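Local coordinates for protein condensin complex subunit 3 (Schizosaccharomyces pombe, PDB 5OQR) that serves as a regulatory subunit of the condensin complex, which is required to convert interphase chromatin into condensed, mitotic-like chromosomes, at residues S655-Y660 / G724-F729; S717-S722 / E759-T764. All coordinates share one frame; numbering follows the deposited sequence.

Interaction 1. Residues S655-Y660 / G724-F729; sequences SLLEIY and GKERKF
E726, which meets L657 across the contact, has a polar partner just before its own helix. Its OE2 accepts a weak hydrogen bond from the backbone N of S722. Its CG is anti to the backbone N (chi1 -165°), and the chain beyond stays extended. This carries the carboxylate past L657. OE2 of E726 stops 5.1 Å from OE2 of E658. The two like charges do not touch, but their proximity would probably raise the cost of ionising both. The weak bond from S722 and the nearby helix N-terminus may offset part of that cost.

The contact itself is apolar and rests on one leucine. CD1 of L657 lies 3.8 Å from CG of E726, and the two side chains cross at a slant. The same methyl approaches the ring of F729 obliquely, 4.3 Å from its CD1. The other branch, CD2 of L657, comes to 4.3 Å from CE of K725. The leucine fork therefore meets three side chains of one helix, using the aliphatic parts of E726 and K725. L657 is buried, while K725 remains exposed.

The short helical segments run roughly antiparallel, at 145°, and their axes come within 11.5 Å at the closest approach. They belong to helices 639-661 and 725-736, the latter within HEAT repeat 9. E726 also touches L654, and F729 touches L653, which extends the packing along helix 639-661. Helix 601-613 packs on S655, L656 and I659. Helix 669-682 lies against both segments, through Y660, K725 and F729.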
ATOM      1  N   SER A 655      -7.292   8.109 -27.233  1.00 50.20           N
ATOM      2  CA  SER A 655      -7.020   9.431 -26.683  1.00 45.25           C
ATOM      3  C   SER A 655      -5.703   9.446 -25.923  1.00 40.82           C
ATOM      4  O   SER A 655      -4.955  10.428 -25.979  1.00 44.69           O
ATOM      5  CB  SER A 655      -8.169   9.866 -25.775  1.00 39.54           C
ATOM      6  OG  SER A 655      -9.331  10.159 -26.526  1.00 45.61           O
ATOM      7  N   LEU A 656      -5.399   8.363 -25.207  1.00 35.25           N
ATOM      8  CA  LEU A 656      -4.142   8.299 -24.474  1.00 45.65           C
ATOM      9  C   LEU A 656      -2.948   8.217 -25.414  1.00 52.74           C
ATOM     10  O   LEU A 656      -1.880   8.754 -25.099  1.00 60.17           O
ATOM     11  CB  LEU A 656      -4.156   7.105 -23.519  1.00 47.95           C
ATOM     12  CG  LEU A 656      -5.040   7.276 -22.282  1.00 48.47           C
ATOM     13  CD1 LEU A 656      -5.210   5.954 -21.557  1.00 43.99           C
ATOM     14  CD2 LEU A 656      -4.455   8.321 -21.344  1.00 47.31           C
ATOM     15  N   LEU A 657      -3.101   7.557 -26.563  1.00 59.99           N
ATOM     16  CA  LEU A 657      -2.005   7.490 -27.523  1.00 50.17           C
ATOM     17  C   LEU A 657      -1.621   8.882 -28.010  1.00 57.58           C
ATOM     18  O   LEU A 657      -0.436   9.226 -28.068  1.00 60.78           O
ATOM     19  CB  LEU A 657      -2.390   6.593 -28.699  1.00 62.04           C
ATOM     20  CG  LEU A 657      -2.196   5.087 -28.507  1.00 64.59           C
ATOM     21  CD1 LEU A 657      -2.749   4.335 -29.701  1.00 66.29           C
ATOM     22  CD2 LEU A 657      -0.728   4.739 -28.311  1.00 76.84           C
ATOM     23  N   GLU A 658      -2.613   9.697 -28.370  1.00 48.89           N
ATOM     24  CA  GLU A 658      -2.318  11.055 -28.814  1.00 61.43           C
ATOM     25  C   GLU A 658      -1.642  11.859 -27.711  1.00 73.05           C
ATOM     26  O   GLU A 658      -0.675  12.586 -27.964  1.00 84.36           O
ATOM     27  CB  GLU A 658      -3.600  11.749 -29.271  1.00 64.51           C
ATOM     28  CG  GLU A 658      -4.303  11.053 -30.424  1.00 81.91           C
ATOM     29  CD  GLU A 658      -5.287  11.957 -31.140  1.00 98.84           C
ATOM     30  OE1 GLU A 658      -5.409  13.137 -30.750  1.00 89.40           O
ATOM     31  OE2 GLU A 658      -5.939  11.484 -32.096  1.00105.69           O
ATOM     32  N   ILE A 659      -2.141  11.743 -26.479  1.00 68.07           N
ATOM     33  CA  ILE A 659      -1.534  12.454 -25.357  1.00 66.23           C
ATOM     34  C   ILE A 659      -0.086  12.026 -25.177  1.00 70.33           C
ATOM     35  O   ILE A 659       0.793  12.850 -24.900  1.00 82.28           O
ATOM     36  CB  ILE A 659      -2.351  12.209 -24.074  1.00 55.24           C
ATOM     37  CG1 ILE A 659      -3.699  12.919 -24.164  1.00 57.21           C
ATOM     38  CG2 ILE A 659      -1.587  12.682 -22.836  1.00 63.44           C
ATOM     39  CD1 ILE A 659      -4.706  12.437 -23.150  1.00 59.51           C
ATOM     40  N   TYR A 660       0.183  10.730 -25.323  1.00 66.55           N
ATOM     41  CA  TYR A 660       1.484  10.185 -24.954  1.00 77.69           C
ATOM     42  C   TYR A 660       2.578  10.541 -25.953  1.00 93.29           C
ATOM     43  O   TYR A 660       3.730  10.733 -25.550  1.00107.07           O
ATOM     44  CB  TYR A 660       1.384   8.669 -24.799  1.00 73.17           C
ATOM     45  CG  TYR A 660       1.310   8.216 -23.360  1.00 74.72           C
ATOM     46  CD1 TYR A 660       2.323   7.453 -22.799  1.00 80.50           C
ATOM     47  CD2 TYR A 660       0.235   8.569 -22.557  1.00 70.52           C
ATOM     48  CE1 TYR A 660       2.264   7.041 -21.483  1.00 81.57           C
ATOM     49  CE2 TYR A 660       0.166   8.162 -21.238  1.00 77.19           C
ATOM     50  CZ  TYR A 660       1.182   7.400 -20.706  1.00 82.62           C
ATOM     51  OH  TYR A 660       1.119   6.993 -19.392  1.00 79.85           O
ATOM     52  N   GLY A 724       0.255   3.045 -38.857  1.00 73.77           N
ATOM     53  CA  GLY A 724       1.468   3.206 -38.083  1.00 80.56           C
ATOM     54  C   GLY A 724       1.368   2.368 -36.827  1.00 67.21           C
ATOM     55  O   GLY A 724       0.677   1.348 -36.828  1.00 59.16           O
ATOM     56  N   LYS A 725       2.036   2.783 -35.750  1.00 66.85           N
ATOM     57  CA  LYS A 725       1.912   2.054 -34.492  1.00 69.95           C
ATOM     58  C   LYS A 725       0.463   2.002 -34.032  1.00 55.79           C
ATOM     59  O   LYS A 725       0.014   0.988 -33.485  1.00 48.35           O
ATOM     60  CB  LYS A 725       2.778   2.701 -33.412  1.00 86.12           C
ATOM     61  CG  LYS A 725       2.706   1.995 -32.055  1.00 95.20           C
ATOM     62  CD  LYS A 725       2.939   2.954 -30.903  1.00 89.70           C
ATOM     63  CE  LYS A 725       2.595   2.302 -29.574  1.00 83.98           C
ATOM     64  NZ  LYS A 725       3.338   1.030 -29.366  1.00 87.30           N
ATOM     65  N   GLU A 726      -0.282   3.086 -34.243  1.00 49.69           N
ATOM     66  CA  GLU A 726      -1.640   3.175 -33.721  1.00 57.53           C
ATOM     67  C   GLU A 726      -2.494   2.020 -34.231  1.00 51.23           C
ATOM     68  O   GLU A 726      -2.961   1.183 -33.452  1.00 48.49           O
ATOM     69  CB  GLU A 726      -2.248   4.525 -34.104  1.00 62.30           C
ATOM     70  CG  GLU A 726      -3.504   4.899 -33.344  1.00 60.18           C
ATOM     71  CD  GLU A 726      -3.790   6.390 -33.403  1.00 66.96           C
ATOM     72  OE1 GLU A 726      -2.883   7.182 -33.066  1.00 70.90           O
ATOM     73  OE2 GLU A 726      -4.910   6.773 -33.799  1.00 70.78           O
ATOM     74  N   ARG A 727      -2.692   1.948 -35.548  1.00 59.31           N
ATOM     75  CA  ARG A 727      -3.451   0.842 -36.118  1.00 45.82           C
ATOM     76  C   ARG A 727      -2.769  -0.490 -35.833  1.00 37.66           C
ATOM     77  O   ARG A 727      -3.438  -1.490 -35.550  1.00 33.86           O
ATOM     78  CB  ARG A 727      -3.627   1.054 -37.621  1.00 54.25           C
ATOM     79  CG  ARG A 727      -4.781   0.279 -38.233  1.00 49.58           C
ATOM     80  CD  ARG A 727      -4.962   0.639 -39.697  1.00 59.31           C
ATOM     81  NE  ARG A 727      -5.826   1.802 -39.886  1.00 60.60           N
ATOM     82  CZ  ARG A 727      -5.890   2.515 -41.006  1.00 67.62           C
ATOM     83  NH1 ARG A 727      -5.129   2.200 -42.046  1.00 76.92           N
ATOM     84  NH2 ARG A 727      -6.712   3.552 -41.086  1.00 68.21           N
ATOM     85  N   LYS A 728      -1.436  -0.523 -35.899  1.00 41.15           N
ATOM     86  CA  LYS A 728      -0.702  -1.717 -35.493  1.00 42.48           C
ATOM     87  C   LYS A 728      -1.032  -2.102 -34.058  1.00 43.29           C
ATOM     88  O   LYS A 728      -1.283  -3.273 -33.757  1.00 37.45           O
ATOM     89  CB  LYS A 728       0.803  -1.489 -35.629  1.00 53.28           C
ATOM     90  CG  LYS A 728       1.418  -1.986 -36.927  1.00 58.37           C
ATOM     91  CD  LYS A 728       2.889  -2.348 -36.746  1.00 69.35           C
ATOM     92  CE  LYS A 728       3.060  -3.575 -35.851  1.00 77.57           C
ATOM     93  NZ  LYS A 728       4.404  -4.203 -35.983  1.00 72.81           N
ATOM     94  N   PHE A 729      -1.020  -1.121 -33.153  1.00 45.03           N
ATOM     95  CA  PHE A 729      -1.163  -1.423 -31.736  1.00 43.38           C
ATOM     96  C   PHE A 729      -2.561  -1.935 -31.416  1.00 43.23           C
ATOM     97  O   PHE A 729      -2.720  -2.855 -30.608  1.00 40.38           O
ATOM     98  CB  PHE A 729      -0.843  -0.185 -30.902  1.00 57.53           C
ATOM     99  CG  PHE A 729      -0.992  -0.405 -29.432  1.00 45.72           C
ATOM    100  CD1 PHE A 729      -2.026   0.188 -28.733  1.00 48.67           C
ATOM    101  CD2 PHE A 729      -0.113  -1.227 -28.752  1.00 47.24           C
ATOM    102  CE1 PHE A 729      -2.171  -0.024 -27.379  1.00 58.48           C
ATOM    103  CE2 PHE A 729      -0.252  -1.444 -27.399  1.00 56.27           C
ATOM    104  CZ  PHE A 729      -1.284  -0.847 -26.713  1.00 61.69           C
TER

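Interaction 2. Residues S717-S722 / E759-T764; sequences SLPNAS and ESHGFT
P719 packs against H761 and F763 where two inter-helix turns meet at the edge of the HEAT-repeat array. Residues 717-722 start at the end of helix 706-717 and run on toward helix 725-736, within HEAT repeat 9. Residues 759-764 start at the last residue of helix 745-759 and lead toward helix 767-785.

The proline ring can be followed outward. CA of P719 is already in contact, 3.9 Å from CE2 of F763, and it approaches that ring obliquely. CB of P719 faces both aromatic side chains, 4.2 Å from CE2 of F763 and 4.0 Å from NE2 of H761. CG of P719 goes further over the imidazole, 4.0 Å from CE1 of H761. It makes a CH-pi contact over the face, 4.2 Å from the ring centroid and 22° off the normal. The proline and histidine side chains cross at about a right angle.

F763 reaches P719 with CG anti to its carbonyl carbon (chi1 -71°), which turns the far end of the phenyl ring toward the proline.

A type I beta turn runs from E759 to G762, closed by the hydrogen bond from G762 N to E759 O at 3.0 Å. G762, with positive phi, takes the chain out of the helix. The CB atoms of H761 and F763, before and after it, both point toward the turn of P719. The contact is small and lies at the surface.

The two aromatic residues also touch each other: CB of H761 stands 3.5 Å above the F763 ring plane, near its rim.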
ATOM      1  N   SER A 717     -13.166   0.350 -34.928  1.00 33.84           N
ATOM      2  CA  SER A 717     -12.387   1.551 -34.666  1.00 39.62           C
ATOM      3  C   SER A 717     -11.071   1.593 -35.429  1.00 46.81           C
ATOM      4  O   SER A 717     -10.462   2.664 -35.517  1.00 49.29           O
ATOM      5  CB  SER A 717     -12.099   1.676 -33.166  1.00 42.59           C
ATOM      6  OG  SER A 717     -10.995   0.872 -32.795  1.00 44.93           O
ATOM      7  N   LEU A 718     -10.615   0.466 -35.975  1.00 51.55           N
ATOM      8  CA  LEU A 718      -9.364   0.468 -36.727  1.00 44.60           C
ATOM      9  C   LEU A 718      -9.365   1.471 -37.873  1.00 48.57           C
ATOM     10  O   LEU A 718      -8.318   2.099 -38.105  1.00 54.30           O
ATOM     11  CB  LEU A 718      -9.072  -0.943 -37.250  1.00 46.94           C
ATOM     12  CG  LEU A 718      -8.716  -2.000 -36.205  1.00 42.05           C
ATOM     13  CD1 LEU A 718      -8.708  -3.379 -36.839  1.00 40.28           C
ATOM     14  CD2 LEU A 718      -7.378  -1.701 -35.557  1.00 38.35           C
ATOM     15  N   PRO A 719     -10.456   1.666 -38.620  1.00 47.34           N
ATOM     16  CA  PRO A 719     -10.426   2.684 -39.682  1.00 52.18           C
ATOM     17  C   PRO A 719     -10.084   4.075 -39.176  1.00 62.14           C
ATOM     18  O   PRO A 719      -9.311   4.792 -39.822  1.00 66.80           O
ATOM     19  CB  PRO A 719     -11.847   2.621 -40.259  1.00 50.50           C
ATOM     20  CG  PRO A 719     -12.323   1.257 -39.940  1.00 44.48           C
ATOM     21  CD  PRO A 719     -11.715   0.905 -38.623  1.00 41.92           C
ATOM     22  N   ASN A 720     -10.639   4.479 -38.031  1.00 65.47           N
ATOM     23  CA  ASN A 720     -10.378   5.813 -37.506  1.00 68.09           C
ATOM     24  C   ASN A 720      -8.987   5.931 -36.904  1.00 73.84           C
ATOM     25  O   ASN A 720      -8.484   7.049 -36.749  1.00 76.59           O
ATOM     26  CB  ASN A 720     -11.434   6.182 -36.467  1.00 74.16           C
ATOM     27  CG  ASN A 720     -12.836   6.171 -37.037  1.00 80.66           C
ATOM     28  OD1 ASN A 720     -13.049   6.537 -38.193  1.00 83.59           O
ATOM     29  ND2 ASN A 720     -13.800   5.745 -36.231  1.00 83.38           N
ATOM     30  N   ALA A 721      -8.354   4.813 -36.558  1.00 65.93           N
ATOM     31  CA  ALA A 721      -6.961   4.848 -36.153  1.00 62.82           C
ATOM     32  C   ALA A 721      -6.095   5.322 -37.315  1.00 76.61           C
ATOM     33  O   ALA A 721      -6.483   5.257 -38.484  1.00 75.84           O
ATOM     34  CB  ALA A 721      -6.501   3.470 -35.681  1.00 57.52           C
ATOM     35  N   SER A 722      -4.907   5.814 -36.982  1.00 78.23           N
ATOM     36  CA  SER A 722      -3.951   6.283 -37.973  1.00 79.14           C
ATOM     37  C   SER A 722      -2.929   5.186 -38.232  1.00 70.26           C
ATOM     38  O   SER A 722      -2.291   4.694 -37.297  1.00 75.12           O
ATOM     39  CB  SER A 722      -3.250   7.557 -37.499  1.00 76.06           C
ATOM     40  OG  SER A 722      -2.336   7.273 -36.455  1.00 78.13           O
ATOM     41  N   GLU A 759     -11.590  -6.050 -43.062  1.00 43.86           N
ATOM     42  CA  GLU A 759     -10.724  -6.492 -44.149  1.00 47.04           C
ATOM     43  C   GLU A 759     -11.140  -5.881 -45.480  1.00 44.49           C
ATOM     44  O   GLU A 759     -10.286  -5.605 -46.328  1.00 49.23           O
ATOM     45  CB  GLU A 759     -10.741  -8.018 -44.239  1.00 47.00           C
ATOM     46  CG  GLU A 759     -10.168  -8.719 -43.021  1.00 44.80           C
ATOM     47  CD  GLU A 759      -8.653  -8.711 -42.999  1.00 51.34           C
ATOM     48  OE1 GLU A 759      -8.058  -9.600 -42.353  1.00 48.63           O
ATOM     49  OE2 GLU A 759      -8.053  -7.817 -43.633  1.00 58.88           O
ATOM     50  N   SER A 760     -12.439  -5.652 -45.678  1.00 48.71           N
ATOM     51  CA  SER A 760     -12.911  -5.086 -46.936  1.00 55.09           C
ATOM     52  C   SER A 760     -12.389  -3.675 -47.168  1.00 51.33           C
ATOM     53  O   SER A 760     -12.455  -3.182 -48.299  1.00 56.33           O
ATOM     54  CB  SER A 760     -14.441  -5.085 -46.973  1.00 55.52           C
ATOM     55  OG  SER A 760     -14.976  -4.115 -46.089  1.00 58.87           O
ATOM     56  N   HIS A 761     -11.879  -3.010 -46.129  1.00 54.90           N
ATOM     57  CA  HIS A 761     -11.270  -1.699 -46.327  1.00 60.06           C
ATOM     58  C   HIS A 761     -10.012  -1.794 -47.178  1.00 66.80           C
ATOM     59  O   HIS A 761      -9.652  -0.826 -47.857  1.00 77.39           O
ATOM     60  CB  HIS A 761     -10.941  -1.056 -44.979  1.00 60.63           C
ATOM     61  CG  HIS A 761     -12.054  -0.232 -44.414  1.00 63.64           C
ATOM     62  ND1 HIS A 761     -13.143  -0.785 -43.774  1.00 65.02           N
ATOM     63  CD2 HIS A 761     -12.247   1.108 -44.393  1.00 66.39           C
ATOM     64  CE1 HIS A 761     -13.957   0.178 -43.383  1.00 64.05           C
ATOM     65  NE2 HIS A 761     -13.438   1.336 -43.746  1.00 70.38           N
ATOM     66  N   GLY A 762      -9.337  -2.937 -47.156  1.00 72.34           N
ATOM     67  CA  GLY A 762      -8.124  -3.109 -47.935  1.00 77.24           C
ATOM     68  C   GLY A 762      -6.954  -2.293 -47.433  1.00 69.74           C
ATOM     69  O   GLY A 762      -6.165  -1.784 -48.240  1.00 83.75           O
ATOM     70  N   PHE A 763      -6.821  -2.149 -46.118  1.00 65.20           N
ATOM     71  CA  PHE A 763      -5.691  -1.427 -45.558  1.00 69.28           C
ATOM     72  C   PHE A 763      -4.413  -2.243 -45.712  1.00 63.42           C
ATOM     73  O   PHE A 763      -4.432  -3.476 -45.738  1.00 60.38           O
ATOM     74  CB  PHE A 763      -5.938  -1.112 -44.081  1.00 71.34           C
ATOM     75  CG  PHE A 763      -6.985  -0.058 -43.850  1.00 67.62           C
ATOM     76  CD1 PHE A 763      -6.957   1.134 -44.553  1.00 70.73           C
ATOM     77  CD2 PHE A 763      -7.998  -0.261 -42.929  1.00 66.87           C
ATOM     78  CE1 PHE A 763      -7.918   2.103 -44.340  1.00 67.18           C
ATOM     79  CE2 PHE A 763      -8.961   0.703 -42.713  1.00 60.01           C
ATOM     80  CZ  PHE A 763      -8.922   1.887 -43.419  1.00 70.64           C
ATOM     81  N   THR A 764      -3.293  -1.537 -45.823  1.00 63.13           N
ATOM     82  CA  THR A 764      -1.991  -2.171 -45.976  1.00 67.00           C
ATOM     83  C   THR A 764      -1.426  -2.479 -44.595  1.00 57.00           C
ATOM     84  O   THR A 764      -1.206  -1.566 -43.792  1.00 62.25           O
ATOM     85  CB  THR A 764      -1.037  -1.272 -46.759  1.00 75.74           C
ATOM     86  OG1 THR A 764      -1.672  -0.841 -47.969  1.00 88.55           O
ATOM     87  CG2 THR A 764       0.240  -2.022 -47.102  1.00 74.00           C
TER

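How the interactions relate
The two contacts have centres about 14 Å apart and interleave along the chain. Segment 717-722 of interaction 2 shortly precedes segment 724-729 of interaction 1. R727 links them. Its CB points away from the helix of L657, and its guanidinium group reaches interaction 2. There NE of R727 hydrogen-bonds to O of L718, and NH2 of R727 to O of P719, both at 3.1 Å. The guanidinium also makes a cation-pi contact with F763, on the ring face opposite H761. Helix 725-736 thus packs on helix 639-661 through one side and holds the two turns of interaction 2 through R727.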